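Local coordinates for TSSL (Francisella novicida, PDB 4ACK), which is a conserved component of the type VI secretion system, its cytoplasmic domain probably helping to build the membrane-anchored complex that supports protein export and virulence, at residues F43-E48 against Y60-L65; F104-N109 against Q122-I127. All coordinates share one frame; numbering follows the deposited sequence.

Contact 1 (F43-E48 against Y60-L65)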
ATOM      1  N   PHE A  43       9.807   1.700  -8.672  1.00 41.50           N
ATOM      2  CA  PHE A  43      11.250   1.852  -8.889  1.00 42.64           C
ATOM      3  C   PHE A  43      11.833   3.209  -8.429  1.00 42.14           C
ATOM      4  O   PHE A  43      12.854   3.225  -7.708  1.00 41.39           O
ATOM      5  CB  PHE A  43      11.677   1.633 -10.328  1.00 44.65           C
ATOM      6  CG  PHE A  43      13.173   1.790 -10.519  1.00 49.62           C
ATOM      7  CD1 PHE A  43      13.743   3.054 -10.720  1.00 52.04           C
ATOM      8  CD2 PHE A  43      14.028   0.675 -10.401  1.00 55.07           C
ATOM      9  CE1 PHE A  43      15.141   3.209 -10.839  1.00 54.39           C
ATOM     10  CE2 PHE A  43      15.455   0.817 -10.532  1.00 55.22           C
ATOM     11  CZ  PHE A  43      15.996   2.080 -10.756  1.00 54.75           C
ATOM     12  N   PHE A  44      11.184   4.305  -8.851  1.00 40.99           N
ATOM     13  CA  PHE A  44      11.526   5.665  -8.440  1.00 40.35           C
ATOM     14  C   PHE A  44      11.259   5.896  -6.935  1.00 38.49           C
ATOM     15  O   PHE A  44      11.991   6.640  -6.267  1.00 39.42           O
ATOM     16  CB  PHE A  44      10.750   6.736  -9.281  1.00 41.07           C
ATOM     17  CG  PHE A  44      11.199   6.879 -10.769  1.00 47.31           C
ATOM     18  CD1 PHE A  44      12.426   7.495 -11.110  1.00 53.44           C
ATOM     19  CD2 PHE A  44      10.356   6.457 -11.831  1.00 52.82           C
ATOM     20  CE1 PHE A  44      12.829   7.644 -12.485  1.00 54.52           C
ATOM     21  CE2 PHE A  44      10.749   6.591 -13.200  1.00 54.74           C
ATOM     22  CZ  PHE A  44      11.988   7.193 -13.521  1.00 54.33           C
ATOM     23  N   LEU A  45      10.162   5.359  -6.412  1.00 36.17           N
ATOM     24  CA  LEU A  45       9.878   5.485  -4.982  1.00 34.70           C
ATOM     25  C   LEU A  45      11.021   4.787  -4.218  1.00 34.29           C
ATOM     26  O   LEU A  45      11.596   5.376  -3.383  1.00 34.55           O
ATOM     27  CB  LEU A  45       8.508   4.928  -4.562  1.00 33.62           C
ATOM     28  CG  LEU A  45       8.069   5.057  -3.076  1.00 32.85           C
ATOM     29  CD1 LEU A  45       8.169   6.543  -2.444  1.00 24.05           C
ATOM     30  CD2 LEU A  45       6.614   4.477  -2.907  1.00 32.42           C
ATOM     31  N   GLN A  46      11.354   3.555  -4.529  1.00 34.71           N
ATOM     32  CA  GLN A  46      12.383   2.911  -3.795  1.00 36.69           C
ATOM     33  C   GLN A  46      13.713   3.675  -3.925  1.00 38.05           C
ATOM     34  O   GLN A  46      14.279   4.116  -2.940  1.00 38.72           O
ATOM     35  CB  GLN A  46      12.515   1.484  -4.238  1.00 36.06           C
ATOM     36  CG  GLN A  46      11.331   0.579  -3.768  1.00 36.20           C
ATOM     37  CD  GLN A  46      11.527  -0.848  -4.248  1.00 40.17           C
ATOM     38  OE1 GLN A  46      11.874  -1.050  -5.406  1.00 40.52           O
ATOM     39  NE2 GLN A  46      11.372  -1.838  -3.352  1.00 40.19           N
ATOM     40  N   GLU A  47      14.179   3.864  -5.141  1.00 39.63           N
ATOM     41  CA  GLU A  47      15.420   4.596  -5.353  1.00 41.52           C
ATOM     42  C   GLU A  47      15.471   5.892  -4.511  1.00 39.48           C
ATOM     43  O   GLU A  47      16.452   6.174  -3.837  1.00 40.09           O
ATOM     44  CB  GLU A  47      15.616   4.869  -6.863  1.00 42.91           C
ATOM     45  CG  GLU A  47      16.472   6.114  -7.141  1.00 50.10           C
ATOM     46  CD  GLU A  47      16.751   6.342  -8.609  1.00 56.54           C
ATOM     47  OE1 GLU A  47      17.664   5.658  -9.151  1.00 61.21           O
ATOM     48  OE2 GLU A  47      16.060   7.198  -9.214  1.00 60.43           O
ATOM     49  N   GLU A  48      14.399   6.650  -4.495  1.00 38.44           N
ATOM     50  CA  GLU A  48      14.413   7.917  -3.764  1.00 37.76           C
ATOM     51  C   GLU A  48      14.459   7.692  -2.257  1.00 36.67           C
ATOM     52  O   GLU A  48      15.285   8.307  -1.548  1.00 35.61           O
ATOM     53  CB  GLU A  48      13.218   8.769  -4.168  1.00 38.37           C
ATOM     54  CG  GLU A  48      13.281  10.179  -3.787  1.00 41.38           C
ATOM     55  CD  GLU A  48      14.233  11.044  -4.713  1.00 43.96           C
ATOM     56  OE1 GLU A  48      14.765  10.541  -5.750  0.50 39.74           O
ATOM     57  OE2 GLU A  48      14.403  12.227  -4.356  0.50 39.95           O
ATOM     58  N   TYR A  60       8.935  -0.511   5.085  1.00 24.50           N
ATOM     59  CA  TYR A  60       7.756  -0.167   5.822  1.00 24.67           C
ATOM     60  C   TYR A  60       6.851   0.836   5.091  1.00 24.90           C
ATOM     61  O   TYR A  60       5.676   1.016   5.422  1.00 24.03           O
ATOM     62  CB  TYR A  60       8.124   0.386   7.185  1.00 25.35           C
ATOM     63  CG  TYR A  60       8.546  -0.655   8.212  1.00 27.57           C
ATOM     64  CD1 TYR A  60       8.740  -2.014   7.857  1.00 27.40           C
ATOM     65  CD2 TYR A  60       8.805  -0.264   9.515  1.00 27.82           C
ATOM     66  CE1 TYR A  60       9.103  -2.942   8.794  1.00 29.30           C
ATOM     67  CE2 TYR A  60       9.183  -1.191  10.483  1.00 31.89           C
ATOM     68  CZ  TYR A  60       9.322  -2.514  10.120  1.00 33.48           C
ATOM     69  OH  TYR A  60       9.671  -3.397  11.113  1.00 35.79           O
ATOM     70  N   ILE A  61       7.421   1.569   4.151  1.00 25.59           N
ATOM     71  CA  ILE A  61       6.677   2.599   3.479  1.00 25.05           C
ATOM     72  C   ILE A  61       6.139   1.960   2.198  1.00 25.85           C
ATOM     73  O   ILE A  61       4.993   2.126   1.918  1.00 27.00           O
ATOM     74  CB  ILE A  61       7.605   3.782   3.119  1.00 25.30           C
ATOM     75  CG1 ILE A  61       7.969   4.546   4.374  1.00 27.64           C
ATOM     76  CG2 ILE A  61       6.964   4.726   2.037  1.00 20.41           C
ATOM     77  CD1 ILE A  61       9.298   5.326   4.165  1.00 33.33           C
ATOM     78  N   VAL A  62       6.961   1.208   1.461  1.00 25.40           N
ATOM     79  CA  VAL A  62       6.542   0.700   0.173  1.00 27.35           C
ATOM     80  C   VAL A  62       5.707  -0.635   0.261  1.00 28.78           C
ATOM     81  O   VAL A  62       4.827  -0.859  -0.541  1.00 26.71           O
ATOM     82  CB  VAL A  62       7.770   0.483  -0.735  1.00 28.31           C
ATOM     83  CG1 VAL A  62       7.435  -0.262  -2.112  1.00 24.67           C
ATOM     84  CG2 VAL A  62       8.474   1.853  -0.960  1.00 27.76           C
ATOM     85  N   PHE A  63       6.024  -1.528   1.198  1.00 28.79           N
ATOM     86  CA  PHE A  63       5.215  -2.776   1.250  1.00 28.59           C
ATOM     87  C   PHE A  63       3.683  -2.517   1.433  1.00 28.07           C
ATOM     88  O   PHE A  63       2.883  -3.131   0.757  1.00 28.82           O
ATOM     89  CB  PHE A  63       5.710  -3.697   2.343  1.00 28.50           C
ATOM     90  CG  PHE A  63       4.945  -4.979   2.403  1.00 28.68           C
ATOM     91  CD1 PHE A  63       3.740  -5.057   3.123  1.00 26.99           C
ATOM     92  CD2 PHE A  63       5.388  -6.079   1.678  1.00 26.62           C
ATOM     93  CE1 PHE A  63       3.018  -6.272   3.159  1.00 27.94           C
ATOM     94  CE2 PHE A  63       4.656  -7.312   1.698  1.00 29.65           C
ATOM     95  CZ  PHE A  63       3.491  -7.390   2.427  1.00 27.74           C
ATOM     96  N   PRO A  64       3.282  -1.658   2.378  1.00 26.42           N
ATOM     97  CA  PRO A  64       1.875  -1.466   2.564  1.00 26.84           C
ATOM     98  C   PRO A  64       1.185  -0.878   1.339  1.00 28.56           C
ATOM     99  O   PRO A  64      -0.009  -1.092   1.165  1.00 26.60           O
ATOM    100  CB  PRO A  64       1.796  -0.448   3.717  1.00 26.71           C
ATOM    101  CG  PRO A  64       3.093  -0.705   4.509  1.00 26.50           C
ATOM    102  CD  PRO A  64       4.084  -0.997   3.421  1.00 27.18           C
ATOM    103  N   LEU A  65       1.897  -0.063   0.546  1.00 28.68           N
ATOM    104  CA  LEU A  65       1.298   0.519  -0.638  1.00 27.61           C
ATOM    105  C   LEU A  65       1.078  -0.565  -1.628  1.00 26.45           C
ATOM    106  O   LEU A  65       0.030  -0.605  -2.265  1.00 27.32           O
ATOM    107  CB  LEU A  65       2.191   1.638  -1.235  1.00 27.78           C
ATOM    108  CG  LEU A  65       1.717   2.203  -2.563  1.00 29.37           C
ATOM    109  CD1 LEU A  65       0.389   2.916  -2.247  1.00 29.34           C
ATOM    110  CD2 LEU A  65       2.804   3.181  -3.087  1.00 33.41           C
TER

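Contact 2 (F104-N109 against Q122-I127)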
ATOM      1  N   PHE A 104      -0.336  -4.803   9.273  1.00 24.88           N
ATOM      2  CA  PHE A 104      -0.632  -4.444  10.675  1.00 24.45           C
ATOM      3  C   PHE A 104       0.500  -4.814  11.608  1.00 26.24           C
ATOM      4  O   PHE A 104       0.717  -4.154  12.642  1.00 26.57           O
ATOM      5  CB  PHE A 104      -2.000  -4.976  11.149  1.00 25.05           C
ATOM      6  CG  PHE A 104      -3.129  -4.424  10.327  1.00 25.09           C
ATOM      7  CD1 PHE A 104      -3.625  -3.157  10.582  1.00 25.99           C
ATOM      8  CD2 PHE A 104      -3.641  -5.163   9.248  1.00 27.19           C
ATOM      9  CE1 PHE A 104      -4.654  -2.603   9.792  1.00 26.52           C
ATOM     10  CE2 PHE A 104      -4.654  -4.656   8.477  1.00 27.42           C
ATOM     11  CZ  PHE A 104      -5.177  -3.356   8.751  1.00 27.17           C
ATOM     12  N   GLU A 105       1.307  -5.765  11.174  1.00 26.67           N
ATOM     13  CA  GLU A 105       2.586  -5.964  11.849  1.00 30.21           C
ATOM     14  C   GLU A 105       3.518  -4.750  11.696  1.00 28.51           C
ATOM     15  O   GLU A 105       4.080  -4.271  12.682  1.00 29.20           O
ATOM     16  CB  GLU A 105       3.325  -7.199  11.359  1.00 28.39           C
ATOM     17  CG  GLU A 105       4.465  -7.534  12.343  1.00 37.61           C
ATOM     18  CD  GLU A 105       5.268  -8.747  11.884  1.00 39.51           C
ATOM     19  OE1 GLU A 105       4.655  -9.664  11.341  1.00 41.50           O
ATOM     20  OE2 GLU A 105       6.498  -8.767  12.047  1.00 44.27           O
ATOM     21  N   ILE A 106       3.686  -4.247  10.473  1.00 29.02           N
ATOM     22  CA  ILE A 106       4.387  -2.945  10.266  1.00 26.09           C
ATOM     23  C   ILE A 106       3.831  -1.838  11.143  1.00 26.68           C
ATOM     24  O   ILE A 106       4.604  -1.097  11.828  1.00 27.51           O
ATOM     25  CB  ILE A 106       4.322  -2.528   8.797  1.00 26.29           C
ATOM     26  CG1 ILE A 106       5.187  -3.531   8.037  1.00 22.59           C
ATOM     27  CG2 ILE A 106       4.759  -1.010   8.609  1.00 23.76           C
ATOM     28  CD1 ILE A 106       5.068  -3.468   6.488  1.00 26.08           C
ATOM     29  N   THR A 107       2.508  -1.736  11.167  1.00 24.75           N
ATOM     30  CA  THR A 107       1.846  -0.682  11.902  1.00 26.59           C
ATOM     31  C   THR A 107       2.141  -0.812  13.417  1.00 29.01           C
ATOM     32  O   THR A 107       2.453   0.196  14.056  1.00 27.85           O
ATOM     33  CB  THR A 107       0.340  -0.676  11.625  1.00 26.16           C
ATOM     34  OG1 THR A 107       0.120  -0.559  10.181  1.00 30.10           O
ATOM     35  CG2 THR A 107      -0.368   0.461  12.374  1.00 26.82           C
ATOM     36  N   ASP A 108       2.052  -2.050  13.972  1.00 30.22           N
ATOM     37  CA  ASP A 108       2.510  -2.316  15.339  1.00 31.99           C
ATOM     38  C   ASP A 108       3.927  -1.778  15.570  1.00 30.61           C
ATOM     39  O   ASP A 108       4.177  -1.143  16.548  1.00 31.33           O
ATOM     40  CB  ASP A 108       2.528  -3.835  15.670  1.00 31.54           C
ATOM     41  CG  ASP A 108       1.127  -4.434  15.723  1.00 33.63           C
ATOM     42  OD1 ASP A 108       0.155  -3.722  16.017  1.00 34.59           O
ATOM     43  OD2 ASP A 108       1.003  -5.627  15.404  1.00 38.07           O
ATOM     44  N   ASN A 109       4.845  -2.090  14.683  1.00 30.61           N
ATOM     45  CA  ASN A 109       6.203  -1.665  14.863  1.00 31.92           C
ATOM     46  C   ASN A 109       6.361  -0.146  14.887  1.00 33.56           C
ATOM     47  O   ASN A 109       6.888   0.395  15.876  1.00 34.18           O
ATOM     48  CB  ASN A 109       7.078  -2.282  13.826  1.00 32.07           C
ATOM     49  CG  ASN A 109       7.188  -3.817  13.991  1.00 36.63           C
ATOM     50  OD1 ASN A 109       6.714  -4.374  14.983  1.00 36.63           O
ATOM     51  ND2 ASN A 109       7.825  -4.487  13.026  1.00 36.63           N
ATOM     52  N   GLN A 122       2.149   8.385   7.419  1.00 30.73           N
ATOM     53  CA  GLN A 122       1.320   9.024   6.409  1.00 30.35           C
ATOM     54  C   GLN A 122       0.956   7.983   5.384  1.00 29.52           C
ATOM     55  O   GLN A 122      -0.130   7.995   4.846  1.00 30.78           O
ATOM     56  CB  GLN A 122       2.084  10.168   5.671  1.00 30.67           C
ATOM     57  CG  GLN A 122       2.458  11.354   6.601  1.00 36.17           C
ATOM     58  CD  GLN A 122       3.301  12.456   5.899  1.00 45.11           C
ATOM     59  OE1 GLN A 122       4.374  12.191   5.324  1.00 43.89           O
ATOM     60  NE2 GLN A 122       2.813  13.702   5.972  1.00 44.61           N
ATOM     61  N   THR A 123       1.902   7.123   5.052  1.00 29.23           N
ATOM     62  CA  THR A 123       1.615   6.070   4.126  1.00 30.15           C
ATOM     63  C   THR A 123       0.526   5.108   4.689  1.00 29.83           C
ATOM     64  O   THR A 123      -0.429   4.775   3.956  1.00 28.84           O
ATOM     65  CB  THR A 123       2.870   5.358   3.769  1.00 30.38           C
ATOM     66  OG1 THR A 123       3.760   6.322   3.179  1.00 33.17           O
ATOM     67  CG2 THR A 123       2.568   4.261   2.777  1.00 31.55           C
ATOM     68  N   ILE A 124       0.623   4.739   5.980  1.00 28.48           N
ATOM     69  CA  ILE A 124      -0.408   3.888   6.596  1.00 28.12           C
ATOM     70  C   ILE A 124      -1.733   4.644   6.627  1.00 28.87           C
ATOM     71  O   ILE A 124      -2.749   4.113   6.249  1.00 28.20           O
ATOM     72  CB  ILE A 124      -0.075   3.396   8.033  1.00 26.61           C
ATOM     73  CG1 ILE A 124       1.238   2.604   8.061  1.00 28.35           C
ATOM     74  CG2 ILE A 124      -1.248   2.536   8.618  1.00 23.43           C
ATOM     75  CD1 ILE A 124       1.274   1.399   7.194  1.00 23.05           C
ATOM     76  N   SER A 125      -1.713   5.877   7.119  1.00 31.21           N
ATOM     77  CA  SER A 125      -2.934   6.719   7.183  1.00 32.15           C
ATOM     78  C   SER A 125      -3.636   6.770   5.793  1.00 32.34           C
ATOM     79  O   SER A 125      -4.849   6.538   5.675  1.00 32.78           O
ATOM     80  CB  SER A 125      -2.555   8.142   7.591  1.00 31.54           C
ATOM     81  OG  SER A 125      -3.722   8.877   7.847  1.00 34.00           O
ATOM     82  N   LEU A 126      -2.845   6.983   4.749  1.00 31.38           N
ATOM     83  CA  LEU A 126      -3.399   7.047   3.408  1.00 32.02           C
ATOM     84  C   LEU A 126      -4.077   5.767   2.976  1.00 31.66           C
ATOM     85  O   LEU A 126      -5.217   5.815   2.544  1.00 31.95           O
ATOM     86  CB  LEU A 126      -2.330   7.448   2.346  1.00 30.78           C
ATOM     87  CG  LEU A 126      -1.908   8.956   2.424  1.00 34.40           C
ATOM     88  CD1 LEU A 126      -0.618   9.201   1.665  1.00 31.94           C
ATOM     89  CD2 LEU A 126      -2.979   9.925   1.921  1.00 36.08           C
ATOM     90  N   ILE A 127      -3.379   4.626   3.055  1.00 31.45           N
ATOM     91  CA  ILE A 127      -4.001   3.367   2.640  1.00 31.04           C
ATOM     92  C   ILE A 127      -5.247   3.084   3.481  1.00 31.07           C
ATOM     93  O   ILE A 127      -6.243   2.649   2.907  1.00 32.37           O
ATOM     94  CB  ILE A 127      -3.047   2.183   2.515  1.00 30.51           C
ATOM     95  CG1 ILE A 127      -2.514   1.747   3.870  1.00 30.08           C
ATOM     96  CG2 ILE A 127      -1.876   2.531   1.580  1.00 30.95           C
ATOM     97  CD1 ILE A 127      -1.971   0.282   3.914  1.00 24.12           C
TER

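Contact 1 (F43-E48 against Y60-L65)
Leu-45 and Val-62 meet methyl to methyl, Leu-45 CD2 lying 3.8 Å from Val-62 CG2. The same Val-62 methyl also rests 3.9 Å from Leu-45 CG, so it packs against the fork of the leucine as well as one branch. Leu-45 and Val-62 run past each other in opposite senses, and Leu-45 CD2 goes on to reach Leu-65 CD2 at 4.0 Å, one turn further along the partner helix. With CG anti to the backbone N (chi1 -178°), the Leu-45 side chain extends to that helix. Gln-46 closes one flank with its aliphatic part, CG sitting 4.2 Å from Val-62 CG2, while its NE2 hydrogen-bonds to Tyr-94 OH on helix 89-94. No hydrogen bond joins the two segments. The axes of these short segments approach to 10.6 Å at 162°, nearly antiparallel; they belong to consecutive helices 30-52 and 55-79, which form a helical hairpin in this all-helical domain. Pro-64 has no N-H to give to the preceding turn, and helix 55-79 is kinked there, just before Leu-65. Helix 4-20 adds Ile-10 against Leu-45 and Ile-13 against Leu-65, and Tyr-94 packs on Val-62; helices 99-112 and 118-129 meet other faces of helix 55-79.

Contact 2 (F104-N109 against Q122-I127)
Thr-107 and Ile-124 make the close part of this contact, with the threonine hydroxyl set against the branched isoleucine. Thr-107 OG1 lies 3.7 Å from Ile-124 CG2 and 3.8 Å from Ile-124 CD1, so both methyls of the isoleucine touch the one oxygen; Ile-124 CG1, which links CD1 to the branch point, is 4.0 Å from Thr-107 OG1. The isoleucine folds round in this way because its chi1 and chi2 (-58° and -59°) bring CD1 back toward the same neighbour as CG2. Thr-107 OG1 is hydrogen-bonded to Val-103 O, one turn earlier in its own helix, which satisfies the oxygen although it faces hydrocarbon. These are consecutive helices, 99-112 and 118-129, joined by a short connection within the helical DotU domain, and helix 143-153 closes over their junction: Ile-152 touches both Thr-107 and Ile-124, and Tyr-148 packs on Thr-107. The looser part lies at Ile-106, where CG2 comes only to 4.5 Å from Ile-124 CD1; that side is buried too, with Tyr-60 of helix 55-79 against Ile-106. Solvent is reached at Glu-105, which is exposed, and in part at Asp-108 and Ser-125, although Asp-108 OD1 hydrogen-bonds to Tyr-148 OH and Ser-125 OG to Asp-153 OD1, both on helix 143-153.

Overall arrangement
Contacts 1 and 2 follow one another along the chain, their centres about 13 Å apart and each about 9 Å from the centre of the molecule. Segment 60-65 joins them: one face serves contact 1, while other residues reach both segments of contact 2. Toward 104-109, Tyr-60 OH is 2.9 Å from Asn-109 ND2, a probable hydrogen bond, and Tyr-60 CG packs 3.8 Å from Ile-106 CG2. Toward 122-127, Ile-61 O lies 3.3 Å from Thr-123 CG2 and Pro-64 O 3.6 Å from Ile-127 CD1. Helix 55-79 thus lies between segment 43-48 and contact 2, and helix 4-20 also touches segments 43-48, 60-65 and 122-127.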